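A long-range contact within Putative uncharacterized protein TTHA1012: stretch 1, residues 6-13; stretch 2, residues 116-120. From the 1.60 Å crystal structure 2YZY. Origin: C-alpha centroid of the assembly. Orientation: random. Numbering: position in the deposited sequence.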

ATOM      1  N   GLN A   6      19.799  -9.499  -7.915  1.00 43.30           N
ATOM      2  CA  GLN A   6      20.261  -8.284  -7.185  1.00 42.56           C
ATOM      3  C   GLN A   6      19.744  -7.017  -7.860  1.00 41.40           C
ATOM      4  O   GLN A   6      19.717  -5.945  -7.255  1.00 40.84           O
ATOM      5  CB  GLN A   6      21.793  -8.253  -7.133  1.00 44.01           C
ATOM      6  CG  GLN A   6      22.366  -7.084  -6.347  1.00 45.47           C
ATOM      7  CD  GLN A   6      23.880  -7.121  -6.264  1.00 46.93           C
ATOM      8  OE1 GLN A   6      24.571  -7.079  -7.284  1.00 47.65           O
ATOM      9  NE2 GLN A   6      24.404  -7.200  -5.046  1.00 47.18           N
ATOM     10  N   SER A   7      19.334  -7.147  -9.118  1.00 39.34           N
ATOM     11  CA  SER A   7      18.816  -6.011  -9.868  1.00 37.82           C
ATOM     12  C   SER A   7      17.514  -5.523  -9.243  1.00 35.85           C
ATOM     13  O   SER A   7      17.187  -4.338  -9.305  1.00 35.30           O
ATOM     14  CB  SER A   7      18.577  -6.401 -11.327  1.00 38.21           C
ATOM     15  OG  SER A   7      18.122  -5.289 -12.075  1.00 40.43           O
ATOM     16  N   ALA A   8      16.772  -6.448  -8.642  1.00 34.44           N
ATOM     17  CA  ALA A   8      15.514  -6.108  -7.994  1.00 32.75           C
ATOM     18  C   ALA A   8      15.802  -5.193  -6.809  1.00 32.46           C
ATOM     19  O   ALA A   8      15.098  -4.212  -6.579  1.00 30.73           O
ATOM     20  CB  ALA A   8      14.807  -7.372  -7.522  1.00 32.47           C
ATOM     21  N   GLN A   9      16.851  -5.521  -6.062  1.00 32.46           N
ATOM     22  CA  GLN A   9      17.231  -4.728  -4.901  1.00 32.53           C
ATOM     23  C   GLN A   9      17.570  -3.301  -5.312  1.00 31.30           C
ATOM     24  O   GLN A   9      17.191  -2.345  -4.637  1.00 31.01           O
ATOM     25  CB  GLN A   9      18.432  -5.363  -4.197  1.00 33.95           C
ATOM     26  CG  GLN A   9      18.827  -4.667  -2.906  1.00 36.04           C
ATOM     27  CD  GLN A   9      17.675  -4.578  -1.923  1.00 37.62           C
ATOM     28  OE1 GLN A   9      17.109  -5.593  -1.518  1.00 39.02           O
ATOM     29  NE2 GLN A   9      17.321  -3.358  -1.536  1.00 39.07           N
ATOM     30  N   GLU A  10      18.282  -3.160  -6.427  1.00 30.20           N
ATOM     31  CA  GLU A  10      18.663  -1.844  -6.925  1.00 29.64           C
ATOM     32  C   GLU A  10      17.429  -1.009  -7.241  1.00 28.11           C
ATOM     33  O   GLU A  10      17.377   0.184  -6.944  1.00 27.09           O
ATOM     34  CB  GLU A  10      19.516  -1.977  -8.188  1.00 31.87           C
ATOM     35  CG  GLU A  10      19.823  -0.646  -8.856  1.00 34.96           C
ATOM     36  CD  GLU A  10      20.632  -0.800 -10.128  1.00 38.19           C
ATOM     37  OE1 GLU A  10      20.173  -1.514 -11.044  1.00 40.27           O
ATOM     38  OE2 GLU A  10      21.725  -0.202 -10.213  1.00 39.22           O
ATOM     39  N   ILE A  11      16.440  -1.647  -7.857  1.00 25.93           N
ATOM     40  CA  ILE A  11      15.204  -0.969  -8.220  1.00 23.73           C
ATOM     41  C   ILE A  11      14.444  -0.532  -6.973  1.00 22.99           C
ATOM     42  O   ILE A  11      13.970   0.602  -6.890  1.00 22.01           O
ATOM     43  CB  ILE A  11      14.311  -1.889  -9.077  1.00 22.96           C
ATOM     44  CG1 ILE A  11      15.009  -2.172 -10.410  1.00 22.43           C
ATOM     45  CG2 ILE A  11      12.950  -1.250  -9.298  1.00 22.29           C
ATOM     46  CD1 ILE A  11      14.281  -3.155 -11.295  1.00 22.54           C
ATOM     47  N   LEU A  12      14.334  -1.434  -6.004  1.00 23.60           N
ATOM     48  CA  LEU A  12      13.638  -1.120  -4.766  1.00 24.08           C
ATOM     49  C   LEU A  12      14.337   0.035  -4.059  1.00 24.70           C
ATOM     50  O   LEU A  12      13.684   0.897  -3.475  1.00 23.32           O
ATOM     51  CB  LEU A  12      13.589  -2.348  -3.851  1.00 25.61           C
ATOM     52  CG  LEU A  12      12.778  -3.539  -4.371  1.00 26.08           C
ATOM     53  CD1 LEU A  12      12.798  -4.659  -3.339  1.00 28.15           C
ATOM     54  CD2 LEU A  12      11.347  -3.102  -4.654  1.00 28.23           C
ATOM     55  N   ASP A  13      15.667   0.054  -4.121  1.00 24.73           N
ATOM     56  CA  ASP A  13      16.431   1.124  -3.488  1.00 25.52           C
ATOM     57  C   ASP A  13      16.112   2.462  -4.146  1.00 24.25           C
ATOM     58  O   ASP A  13      16.005   3.482  -3.467  1.00 24.59           O
ATOM     59  CB  ASP A  13      17.938   0.851  -3.580  1.00 28.53           C
ATOM     60  CG  ASP A  13      18.355  -0.389  -2.811  1.00 31.33           C
ATOM     61  OD1 ASP A  13      17.893  -0.562  -1.664  1.00 33.33           O
ATOM     62  OD2 ASP A  13      19.156  -1.185  -3.349  1.00 34.85           O
ATOM     63  N   ASP A 116      11.383 -13.166  -2.077  1.00 40.96           N
ATOM     64  CA  ASP A 116      12.639 -13.191  -2.815  1.00 39.61           C
ATOM     65  C   ASP A 116      12.377 -12.658  -4.219  1.00 37.09           C
ATOM     66  O   ASP A 116      12.289 -13.422  -5.181  1.00 37.71           O
ATOM     67  CB  ASP A 116      13.182 -14.621  -2.885  1.00 41.72           C
ATOM     68  CG  ASP A 116      14.545 -14.695  -3.544  1.00 43.84           C
ATOM     69  OD1 ASP A 116      14.648 -14.359  -4.742  1.00 45.85           O
ATOM     70  OD2 ASP A 116      15.516 -15.090  -2.863  1.00 46.18           O
ATOM     71  N   LEU A 117      12.246 -11.340  -4.325  1.00 34.17           N
ATOM     72  CA  LEU A 117      11.976 -10.693  -5.602  1.00 31.08           C
ATOM     73  C   LEU A 117      13.165 -10.690  -6.549  1.00 29.63           C
ATOM     74  O   LEU A 117      14.310 -10.505  -6.137  1.00 28.29           O
ATOM     75  CB  LEU A 117      11.507  -9.255  -5.374  1.00 30.54           C
ATOM     76  CG  LEU A 117      10.134  -9.076  -4.723  1.00 30.31           C
ATOM     77  CD1 LEU A 117       9.880  -7.600  -4.465  1.00 31.02           C
ATOM     78  CD2 LEU A 117       9.060  -9.655  -5.632  1.00 30.93           C
ATOM     79  N   ARG A 118      12.870 -10.891  -7.829  1.00 27.49           N
ATOM     80  CA  ARG A 118      13.880 -10.909  -8.878  1.00 26.48           C
ATOM     81  C   ARG A 118      13.335 -10.132 -10.073  1.00 24.61           C
ATOM     82  O   ARG A 118      12.134 -10.164 -10.345  1.00 23.93           O
ATOM     83  CB  ARG A 118      14.169 -12.347  -9.309  1.00 28.80           C
ATOM     84  CG  ARG A 118      14.592 -13.276  -8.184  1.00 32.66           C
ATOM     85  CD  ARG A 118      15.992 -12.963  -7.690  1.00 36.48           C
ATOM     86  NE  ARG A 118      16.419 -13.900  -6.654  1.00 40.10           N
ATOM     87  CZ  ARG A 118      16.514 -15.216  -6.828  1.00 41.29           C
ATOM     88  NH1 ARG A 118      16.214 -15.760  -8.000  1.00 42.57           N
ATOM     89  NH2 ARG A 118      16.907 -15.991  -5.825  1.00 43.06           N
ATOM     90  N   LEU A 119      14.213  -9.433 -10.781  1.00 22.43           N
ATOM     91  CA  LEU A 119      13.794  -8.675 -11.952  1.00 20.18           C
ATOM     92  C   LEU A 119      13.606  -9.617 -13.134  1.00 20.78           C
ATOM     93  O   LEU A 119      14.550 -10.286 -13.558  1.00 21.14           O
ATOM     94  CB  LEU A 119      14.840  -7.616 -12.311  1.00 20.11           C
ATOM     95  CG  LEU A 119      14.603  -6.870 -13.628  1.00 19.62           C
ATOM     96  CD1 LEU A 119      13.309  -6.064 -13.543  1.00 19.32           C
ATOM     97  CD2 LEU A 119      15.784  -5.953 -13.916  1.00 21.81           C
ATOM     98  N   GLU A 120      12.388  -9.684 -13.664  1.00 18.42           N
ATOM     99  CA  GLU A 120      12.137 -10.553 -14.806  1.00 17.80           C
ATOM    100  C   GLU A 120      12.362  -9.799 -16.109  1.00 17.41           C
ATOM    101  O   GLU A 120      12.851 -10.363 -17.089  1.00 17.61           O
ATOM    102  CB  GLU A 120      10.709 -11.100 -14.785  1.00 17.14           C
ATOM    103  CG  GLU A 120      10.491 -12.176 -15.837  1.00 16.35           C
ATOM    104  CD  GLU A 120       9.052 -12.613 -15.950  1.00 15.44           C
ATOM    105  OE1 GLU A 120       8.231 -11.816 -16.448  1.00 14.06           O
ATOM    106  OE2 GLU A 120       8.744 -13.751 -15.539  1.00 17.31           O
TER
HETATM  107  O   HOH W   1      16.964  -9.154  -9.948  1.00 26.75           O

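Residues 7-13, part of a helix that runs on beyond this stretch, lie across the strand that includes L117 to L119, their axes nearly perpendicular at 95° and 6.9 Å apart at closest approach. More than a hundred residues separate the two stretches in sequence, and no direct hydrogen bond joins them; contact rests on apolar packing and one bridging water.

At the start of stretch 2, D116 stays out of reach of the helix. Its carboxylate instead serves its own stretch, forming a salt bridge with R118 (D116 OD1 to R118 NE, 2.6 Å). L117 is the first residue to meet the helix. Its CB lies 4.4 Å from A8 CB, and its CD1 lies 4.3 Å from CD1 of L12, one helical turn beyond A8, so a single leucine packs against two successive turns. The A8 methyl sits directly against the strand backbone: A8 CB is 3.5 Å from L117 O and 3.9 Å from R118 CA. The side chain of R118 itself starts away from the helix, consistent with the alternation of a strand.

L119 points toward the helix again and has the largest area covered by the other stretch. Here the backbones draw closest, with the CA atoms of A8 and L119 5.0 Å apart. Water 1 bridges them, accepting hydrogen bonds from A8 N (3.0 Å from its oxygen) and L119 N (2.9 Å). Because A8 N lies in the first turn, it has no partner from a preceding turn within the helix, and the water satisfies it. L119 CD1 packs against I11 CD1 at 3.8 Å, and L119 CD2 lies 3.0 Å from S7 OG, a tight contact between a methyl and a hydroxyl. E120 lies beyond the helix's reach, its carboxylate hydrogen-bonded elsewhere in the structure.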